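Local coordinates for protein membrane-anchored mycosin mycp1 (Mycobacterium thermoresistibile, PDB 4HVL) that probably cleaves proteins as a membrane-anchored, subtilisin-like serine protease and is an essential component of the type VII (ESX-1) secretion system, at residues A170-I179 against Y202-A213; T194-Y202 against S247-V255. One frame throughout, in Å; residues are numbered along the deposited sequence.

Interaction 1: A170-I179 against Y202-A213; sequences ANLGAQVINI and YAVHVKNAVVIA. With ZN (zinc ion), chain E.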
loop_
_atom_site.group_PDB
_atom_site.type_symbol
_atom_site.label_atom_id
_atom_site.label_comp_id
_atom_site.label_asym_id
_atom_site.label_seq_id
_atom_site.Cartn_x
_atom_site.Cartn_y
_atom_site.Cartn_z
ATOM N N ALA A 170 10.712 8.668 5.147
ATOM C CA ALA A 170 11.700 8.195 6.128
ATOM C C ALA A 170 12.216 9.352 6.976
ATOM O O ALA A 170 12.301 9.242 8.206
ATOM C CB ALA A 170 12.848 7.516 5.415
ATOM N N ASN A 171 12.530 10.470 6.310
ATOM C CA ASN A 171 12.994 11.683 6.998
ATOM C C ASN A 171 11.986 12.295 7.976
ATOM O O ASN A 171 12.375 12.965 8.941
ATOM C CB ASN A 171 13.475 12.732 5.982
ATOM C CG ASN A 171 14.794 12.328 5.309
ATOM O OD1 ASN A 171 15.458 11.390 5.739
ATOM N ND2 ASN A 171 15.184 13.054 4.256
ATOM N N LEU A 172 10.699 12.071 7.707
ATOM C CA LEU A 172 9.610 12.496 8.606
ATOM C C LEU A 172 9.590 11.711 9.909
ATOM O O LEU A 172 8.952 12.139 10.854
ATOM C CB LEU A 172 8.248 12.363 7.905
ATOM C CG LEU A 172 8.044 13.384 6.769
ATOM C CD1 LEU A 172 6.832 13.036 5.920
ATOM C CD2 LEU A 172 7.924 14.805 7.333
ATOM N N GLY A 173 10.276 10.573 9.966
ATOM C CA GLY A 173 10.392 9.798 11.212
ATOM C C GLY A 173 9.345 8.697 11.368
ATOM O O GLY A 173 9.086 8.230 12.469
ATOM N N ALA A 174 8.711 8.284 10.286
ATOM C CA ALA A 174 7.682 7.225 10.390
ATOM C C ALA A 174 8.345 5.859 10.599
ATOM O O ALA A 174 9.406 5.581 10.029
ATOM C CB ALA A 174 6.820 7.229 9.158
ATOM N N GLN A 175 7.756 5.014 11.443
ATOM C CA GLN A 175 8.352 3.711 11.733
ATOM C C GLN A 175 7.732 2.612 10.884
ATOM O O GLN A 175 8.261 1.491 10.829
ATOM C CB GLN A 175 8.231 3.356 13.207
ATOM C CG GLN A 175 8.925 4.330 14.133
ATOM C CD GLN A 175 8.008 5.411 14.651
ATOM O OE1 GLN A 175 6.794 5.313 14.566
ATOM N NE2 GLN A 175 8.598 6.474 15.154
ATOM N N VAL A 176 6.617 2.959 10.226
ATOM C CA VAL A 176 5.974 2.140 9.193
ATOM C C VAL A 176 5.638 3.060 8.030
ATOM O O VAL A 176 5.143 4.182 8.240
ATOM C CB VAL A 176 4.698 1.475 9.738
ATOM C CG1 VAL A 176 4.093 0.514 8.720
ATOM C CG2 VAL A 176 4.998 0.761 11.053
ATOM N N ILE A 177 5.960 2.608 6.811
ATOM C CA ILE A 177 5.628 3.323 5.588
ATOM C C ILE A 177 4.749 2.438 4.700
ATOM O O ILE A 177 5.197 1.397 4.170
ATOM C CB ILE A 177 6.896 3.724 4.797
ATOM C CG1 ILE A 177 7.809 4.588 5.676
ATOM C CG2 ILE A 177 6.514 4.496 3.541
ATOM C CD1 ILE A 177 9.138 4.941 5.062
ATOM N N ASN A 178 3.507 2.855 4.516
ATOM C CA ASN A 178 2.550 2.141 3.672
ATOM C C ASN A 178 2.577 2.734 2.279
ATOM O O ASN A 178 2.240 3.914 2.098
ATOM C CB ASN A 178 1.140 2.287 4.254
ATOM C CG ASN A 178 0.092 1.508 3.484
ATOM O OD1 ASN A 178 -0.151 0.324 3.725
ATOM N ND2 ASN A 178 -0.564 2.181 2.589
ATOM N N ILE A 179 2.970 1.923 1.298
ATOM C CA ILE A 179 3.043 2.376 -0.084
ATOM C C ILE A 179 1.913 1.729 -0.883
ATOM O O ILE A 179 1.922 0.527 -1.133
ATOM C CB ILE A 179 4.408 2.023 -0.733
ATOM C CG1 ILE A 179 5.553 2.559 0.133
ATOM C CG2 ILE A 179 4.469 2.589 -2.154
ATOM C CD1 ILE A 179 6.955 2.438 -0.459
ATOM N N TYR A 202 17.307 2.869 2.102
ATOM C CA TYR A 202 17.535 3.954 3.066
ATOM C C TYR A 202 16.458 3.941 4.156
ATOM O O TYR A 202 16.776 4.008 5.348
ATOM C CB TYR A 202 17.538 5.259 2.277
ATOM C CG TYR A 202 17.597 6.597 2.996
ATOM C CD1 TYR A 202 18.805 7.226 3.234
ATOM C CD2 TYR A 202 16.428 7.265 3.335
ATOM C CE1 TYR A 202 18.851 8.470 3.829
ATOM C CE2 TYR A 202 16.453 8.499 3.929
ATOM C CZ TYR A 202 17.666 9.106 4.169
ATOM O OH TYR A 202 17.681 10.328 4.762
ATOM N N ALA A 203 15.193 3.826 3.761
ATOM C CA ALA A 203 14.102 3.764 4.733
ATOM C C ALA A 203 14.261 2.600 5.702
ATOM O O ALA A 203 14.106 2.758 6.918
ATOM C CB ALA A 203 12.743 3.679 4.037
ATOM N N VAL A 204 14.618 1.443 5.165
ATOM C CA VAL A 204 14.645 0.206 5.951
ATOM C C VAL A 204 15.938 0.047 6.741
ATOM O O VAL A 204 15.891 -0.345 7.908
ATOM C CB VAL A 204 14.438 -1.014 5.032
ATOM C CG1 VAL A 204 14.964 -2.268 5.654
ATOM C CG2 VAL A 204 12.965 -1.144 4.677
ATOM N N HIS A 205 17.079 0.345 6.125
ATOM C CA HIS A 205 18.370 0.092 6.762
ATOM C C HIS A 205 18.976 1.317 7.447
ATOM O O HIS A 205 19.763 1.155 8.368
ATOM C CB HIS A 205 19.365 -0.533 5.781
ATOM C CG HIS A 205 19.027 -1.937 5.425
ATOM N ND1 HIS A 205 19.010 -2.403 4.127
ATOM C CD2 HIS A 205 18.613 -2.967 6.198
ATOM C CE1 HIS A 205 18.628 -3.667 4.122
ATOM N NE2 HIS A 205 18.382 -4.026 5.366
ATOM N N VAL A 206 18.598 2.521 7.033
ATOM C CA VAL A 206 19.193 3.738 7.616
ATOM C C VAL A 206 18.269 4.438 8.620
ATOM O O VAL A 206 18.742 5.006 9.611
ATOM C CB VAL A 206 19.637 4.705 6.514
ATOM C CG1 VAL A 206 20.264 5.954 7.095
ATOM C CG2 VAL A 206 20.606 3.994 5.574
ATOM N N LYS A 207 16.964 4.418 8.362
ATOM C CA LYS A 207 16.000 5.108 9.226
ATOM C C LYS A 207 15.071 4.170 10.019
ATOM O O LYS A 207 14.145 4.635 10.667
ATOM C CB LYS A 207 15.193 6.125 8.406
ATOM C CG LYS A 207 16.047 7.108 7.608
ATOM C CD LYS A 207 16.817 8.103 8.489
ATOM C CE LYS A 207 17.541 9.130 7.625
ATOM N NZ LYS A 207 18.514 10.024 8.320
ATOM N N ASN A 208 15.322 2.864 10.011
ATOM C CA ASN A 208 14.594 1.948 10.912
ATOM C C ASN A 208 13.079 1.852 10.642
ATOM O O ASN A 208 12.277 1.747 11.587
ATOM C CB ASN A 208 14.851 2.351 12.390
ATOM C CG ASN A 208 14.185 1.411 13.392
ATOM O OD1 ASN A 208 14.306 0.192 13.275
ATOM N ND2 ASN A 208 13.468 1.982 14.392
ATOM N N ALA A 209 12.686 1.897 9.370
ATOM C CA ALA A 209 11.272 1.859 9.011
ATOM C C ALA A 209 10.896 0.568 8.325
ATOM O O ALA A 209 11.651 0.007 7.531
ATOM C CB ALA A 209 10.897 3.038 8.126
ATOM N N VAL A 210 9.707 0.101 8.653
ATOM C CA VAL A 210 9.131 -1.066 8.011
ATOM C C VAL A 210 8.439 -0.528 6.785
ATOM O O VAL A 210 7.682 0.426 6.919
ATOM C CB VAL A 210 8.073 -1.718 8.900
ATOM C CG1 VAL A 210 7.186 -2.664 8.080
ATOM C CG2 VAL A 210 8.742 -2.443 10.052
ATOM N N VAL A 211 8.700 -1.108 5.614
ATOM C CA VAL A 211 8.024 -0.673 4.390
ATOM C C VAL A 211 7.086 -1.747 3.877
ATOM O O VAL A 211 7.503 -2.848 3.643
ATOM C CB VAL A 211 9.018 -0.289 3.267
ATOM C CG1 VAL A 211 8.255 0.250 2.071
ATOM C CG2 VAL A 211 9.989 0.776 3.765
ATOM N N ILE A 212 5.824 -1.393 3.681
ATOM C CA ILE A 212 4.796 -2.311 3.186
ATOM C C ILE A 212 4.328 -1.799 1.817
ATOM O O ILE A 212 4.076 -0.607 1.653
ATOM C CB ILE A 212 3.591 -2.369 4.131
ATOM C CG1 ILE A 212 3.996 -2.695 5.576
ATOM C CG2 ILE A 212 2.575 -3.368 3.630
ATOM C CD1 ILE A 212 4.736 -4.009 5.806
ATOM N N ALA A 213 4.222 -2.693 0.836
ATOM C CA ALA A 213 3.784 -2.305 -0.503
ATOM C C ALA A 213 2.573 -3.115 -0.978
ATOM O O ALA A 213 2.472 -4.318 -0.723
ATOM C CB ALA A 213 4.919 -2.463 -1.509
HETATM ZN ZN ZN E . 17.621 -5.919 5.917
HETATM O O HOH W 1 17.817 12.762 2.673
HETATM O O HOH W 2 12.219 6.284 11.343
HETATM O O HOH W 3 18.143 -6.373 8.037
HETATM O O HOH W 4 18.263 -7.112 4.100
#

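Interaction 2: T194-Y202 against S247-V255; sequences TGVGAAVNY and SPAWYSPLV. With IMD (imidazole), chain K.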
loop_
_atom_site.group_PDB
_atom_site.type_symbol
_atom_site.label_atom_id
_atom_site.label_comp_id
_atom_site.label_asym_id
_atom_site.label_seq_id
_atom_site.Cartn_x
_atom_site.Cartn_y
_atom_site.Cartn_z
ATOM N N THR A 194 16.570 2.677 -10.211
ATOM C CA THR A 194 17.656 2.537 -9.227
ATOM C C THR A 194 17.401 3.367 -7.962
ATOM O O THR A 194 17.620 2.904 -6.832
ATOM C CB THR A 194 18.990 2.935 -9.945
ATOM O OG1 THR A 194 19.299 1.906 -10.894
ATOM C CG2 THR A 194 20.152 3.042 -9.008
ATOM N N GLY A 195 16.888 4.577 -8.161
ATOM C CA GLY A 195 16.508 5.440 -7.064
ATOM C C GLY A 195 15.453 4.875 -6.146
ATOM O O GLY A 195 15.495 5.149 -4.946
ATOM N N VAL A 196 14.502 4.100 -6.680
ATOM C CA VAL A 196 13.456 3.540 -5.836
ATOM C C VAL A 196 14.064 2.525 -4.879
ATOM O O VAL A 196 13.789 2.548 -3.679
ATOM C CB VAL A 196 12.278 2.935 -6.642
ATOM C CG1 VAL A 196 11.246 2.285 -5.710
ATOM C CG2 VAL A 196 11.623 4.004 -7.507
ATOM N N GLY A 197 14.905 1.660 -5.422
ATOM C CA GLY A 197 15.619 0.667 -4.643
ATOM C C GLY A 197 16.482 1.307 -3.582
ATOM O O GLY A 197 16.500 0.857 -2.452
ATOM N N ALA A 198 17.174 2.375 -3.942
ATOM C CA ALA A 198 18.035 3.063 -2.989
ATOM C C ALA A 198 17.195 3.704 -1.888
ATOM O O ALA A 198 17.597 3.690 -0.709
ATOM C CB ALA A 198 18.891 4.104 -3.692
ATOM N N ALA A 199 16.027 4.245 -2.247
ATOM C CA ALA A 199 15.151 4.888 -1.267
ATOM C C ALA A 199 14.583 3.866 -0.300
ATOM O O ALA A 199 14.537 4.111 0.895
ATOM C CB ALA A 199 14.032 5.640 -1.953
ATOM N N VAL A 200 14.160 2.713 -0.815
ATOM C CA VAL A 200 13.600 1.663 0.030
ATOM C C VAL A 200 14.668 1.200 1.003
ATOM O O VAL A 200 14.418 1.081 2.218
ATOM C CB VAL A 200 13.062 0.479 -0.820
ATOM C CG1 VAL A 200 12.629 -0.668 0.067
ATOM C CG2 VAL A 200 11.863 0.911 -1.677
ATOM N N ASN A 201 15.877 0.971 0.482
ATOM C CA ASN A 201 17.021 0.582 1.320
ATOM C C ASN A 201 17.318 1.578 2.434
ATOM O O ASN A 201 17.581 1.171 3.560
ATOM C CB ASN A 201 18.264 0.386 0.456
ATOM C CG ASN A 201 19.460 -0.133 1.248
ATOM O OD1 ASN A 201 19.437 -1.233 1.768
ATOM N ND2 ASN A 201 20.514 0.663 1.319
ATOM N N TYR A 202 17.307 2.869 2.102
ATOM C CA TYR A 202 17.535 3.954 3.066
ATOM C C TYR A 202 16.458 3.941 4.156
ATOM O O TYR A 202 16.776 4.008 5.348
ATOM C CB TYR A 202 17.538 5.259 2.277
ATOM C CG TYR A 202 17.597 6.597 2.996
ATOM C CD1 TYR A 202 18.805 7.226 3.234
ATOM C CD2 TYR A 202 16.428 7.265 3.335
ATOM C CE1 TYR A 202 18.851 8.470 3.829
ATOM C CE2 TYR A 202 16.453 8.499 3.929
ATOM C CZ TYR A 202 17.666 9.106 4.169
ATOM O OH TYR A 202 17.681 10.328 4.762
ATOM N N SER A 247 6.421 -2.255 -9.201
ATOM C CA SER A 247 7.376 -1.559 -8.322
ATOM C C SER A 247 6.636 -0.595 -7.396
ATOM O O SER A 247 5.744 0.109 -7.841
ATOM C CB SER A 247 8.400 -0.761 -9.137
ATOM O OG SER A 247 9.414 -0.191 -8.307
ATOM N N PRO A 248 7.055 -0.510 -6.125
ATOM C CA PRO A 248 8.246 -1.109 -5.508
ATOM C C PRO A 248 8.003 -2.531 -4.966
ATOM O O PRO A 248 8.847 -3.079 -4.251
ATOM C CB PRO A 248 8.543 -0.148 -4.368
ATOM C CG PRO A 248 7.179 0.259 -3.923
ATOM C CD PRO A 248 6.372 0.398 -5.188
ATOM N N ALA A 249 6.863 -3.122 -5.323
ATOM C CA ALA A 249 6.515 -4.496 -4.875
ATOM C C ALA A 249 7.667 -5.495 -5.016
ATOM O O ALA A 249 7.840 -6.376 -4.152
ATOM C CB ALA A 249 5.300 -5.009 -5.648
ATOM N N TRP A 250 8.411 -5.365 -6.119
ATOM C CA TRP A 250 9.455 -6.295 -6.491
ATOM C C TRP A 250 10.745 -6.185 -5.726
ATOM O O TRP A 250 11.640 -6.977 -5.969
ATOM C CB TRP A 250 9.723 -6.247 -8.005
ATOM C CG TRP A 250 10.563 -5.107 -8.555
ATOM C CD1 TRP A 250 10.542 -3.798 -8.166
ATOM C CD2 TRP A 250 11.519 -5.187 -9.615
ATOM N NE1 TRP A 250 11.421 -3.070 -8.903
ATOM C CE2 TRP A 250 12.043 -3.890 -9.800
ATOM C CE3 TRP A 250 12.005 -6.237 -10.407
ATOM C CZ2 TRP A 250 13.027 -3.599 -10.754
ATOM C CZ3 TRP A 250 12.982 -5.960 -11.364
ATOM C CH2 TRP A 250 13.482 -4.648 -11.538
ATOM N N TYR A 251 10.853 -5.220 -4.816
ATOM C CA TYR A 251 12.025 -5.088 -3.955
ATOM C C TYR A 251 11.968 -6.015 -2.737
ATOM O O TYR A 251 12.824 -5.940 -1.878
ATOM C CB TYR A 251 12.227 -3.614 -3.518
ATOM C CG TYR A 251 12.717 -2.743 -4.657
ATOM C CD1 TYR A 251 14.013 -2.874 -5.137
ATOM C CD2 TYR A 251 11.880 -1.834 -5.289
ATOM C CE1 TYR A 251 14.467 -2.108 -6.195
ATOM C CE2 TYR A 251 12.325 -1.070 -6.350
ATOM C CZ TYR A 251 13.624 -1.210 -6.795
ATOM O OH TYR A 251 14.096 -0.457 -7.853
ATOM N N SER A 252 10.991 -6.917 -2.678
ATOM C CA SER A 252 10.944 -7.913 -1.596
ATOM C C SER A 252 12.268 -8.684 -1.521
ATOM O O SER A 252 12.764 -9.105 -2.534
ATOM C CB SER A 252 9.792 -8.894 -1.837
ATOM O OG SER A 252 9.554 -9.672 -0.675
ATOM N N PRO A 253 12.811 -8.931 -0.317
ATOM C CA PRO A 253 12.213 -8.778 1.018
ATOM C C PRO A 253 12.506 -7.452 1.711
ATOM O O PRO A 253 12.185 -7.292 2.905
ATOM C CB PRO A 253 12.826 -9.943 1.792
ATOM C CG PRO A 253 14.188 -10.120 1.180
ATOM C CD PRO A 253 14.093 -9.664 -0.253
ATOM N N LEU A 254 13.098 -6.496 1.001
ATOM C CA LEU A 254 13.266 -5.150 1.576
ATOM C C LEU A 254 11.932 -4.561 1.968
ATOM O O LEU A 254 11.835 -3.835 2.947
ATOM C CB LEU A 254 13.925 -4.185 0.584
ATOM C CG LEU A 254 15.415 -4.236 0.418
ATOM C CD1 LEU A 254 15.841 -2.987 -0.361
ATOM C CD2 LEU A 254 16.111 -4.303 1.764
ATOM N N VAL A 255 10.922 -4.856 1.155
ATOM C CA VAL A 255 9.547 -4.515 1.434
ATOM C C VAL A 255 8.764 -5.816 1.617
ATOM O O VAL A 255 9.118 -6.861 1.074
ATOM C CB VAL A 255 8.899 -3.698 0.280
ATOM C CG1 VAL A 255 9.743 -2.484 -0.111
ATOM C CG2 VAL A 255 8.609 -4.569 -0.935
HETATM N N1 IMD K . 15.566 -6.148 5.449
HETATM C C2 IMD K . 14.567 -6.518 4.642
HETATM N N3 IMD K . 13.403 -6.102 5.188
HETATM C C4 IMD K . 13.674 -5.452 6.331
HETATM C C5 IMD K . 15.041 -5.500 6.511
#

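Interaction 1: A170-I179 against Y202-A213
A beta-alpha-beta crossover in the parallel sheet of the subtilisin fold brings Val176-Ile179 alongside Val210-Ala213, with the helix between them packed back on the end of helix 154-171. The axes of these two short segments come within 4.7 Å, 15° from parallel. Their ladder starts where Val210 N reaches Gln175 O at 3.0 Å. Three further bonds follow, Ile177 N to Val210 O, Ile212 N to Ile177 O and Ile179 N to Ile212 O, the donors alternating between the strands as in a parallel pair.

Side chains sort to two faces. Val176, Asn178, Val210 and Ile212 share one, where helix 311-328 lies against Val176, Asn178 and Ile212. On the other, Ile179 CD1 meets Val211 CG1 at 3.6 Å, and Ile177 CD1 touches the CB atoms of both Ala203 and Ala209, 4.0 Å from each. Ile177 gets there with CG1 beside its backbone N (chi1 -58°) and an extended chain, filling the corner between strand and helix.

Before the strand, helix 154-171 ends in a Schellman motif, with Gly173 taking positive phi. Ala170 CB fits against Ala203 and against Lys207 CG. Next to it, Asn171 takes hold of Tyr202 with its amide plane 73° from the ring: Tyr202 OH donates to Asn171 OD1 at 2.7 Å, in the carbonyl plane and on a lone pair. A water accepts from Asn171 ND2 and donates to the same hydroxyl, while Asn171 ND2 also bonds Asp15, a zinc ligand. On another side of helix 194-206, His205 NE2 binds a zinc ion at 2.1 Å.

Interaction 2: T194-Y202 against S247-V255
Gly197 lies over one face of the Tyr251 ring, and there the backbone of helix 194-206 meets the loop that carries Tyr251. Gly197 CA sits 3.8 Å from the ring centroid, 29° off the normal, in a CH-pi contact; it is offset toward one rim, with Gly197 CA 3.4 Å from Tyr251 CE1. Trp250 CD1 packs on the opposite face, holding the phenol between helix and indole. The hydroxyl is fixed from just before the helix: Tyr251 OH bonds Glu193, which also takes Ser247 OG.

Val196, just before Gly197, and Val200, almost a turn after it, lean on the same loop. Val196, lying across the tyrosine at about a right angle, puts CG1 3.6 Å from Tyr251 CE2 and 3.9 Å from Pro248 CB. Pro248 follows a cis peptide bond. Val200 has CG1 anti to its backbone N (chi1 174°), which sends that methyl to the loop's far end. There it meets Leu254 CB at 3.8 Å and crosses Val255, where Val200 CG1 and Val255 CG1 are only 3.4 Å apart, tighter than usual for two methyls. Leu254 CD1 continues along the helix to Asn201 CB at 4.2 Å, while its CD2 lies against a bound imidazole. That imidazole, probably from the crystallisation liquor, gives a weak bond to Pro253 O and ligates the zinc ion held by His205; Asn201 OD1 in turn bonds His205 ND1.

The contact is largely apolar and mostly buried. It seats helix 194-206 on the connection between strands 244-247 and 256-261, and helix 154-171 packs against both partners, through Ile166 and Val167 on Ala199 and through Leu159 and Leu162 on Ser247 and Pro248.

How the interactions relate
Along the chain the segments come as 170-179, 194-202, 202-213 and 247-255, so the two contacts cross. Interaction 1 closes over the 22 residues between its segments, among them most of helix 194-206; interaction 2 opens on that helix and closes before strand 256-261, and 44 residues lie between its segments. Tyr202 belongs to both, although it touches across the contact only in interaction 1. The two patches also meet directly: Val211 O lies 3.7 Å from Val255 CB, and Ile179 packs on Pro248. Together they fasten one helix to helix 154-171, to two central sheet strands and to the loop entering the next strand, 256-261.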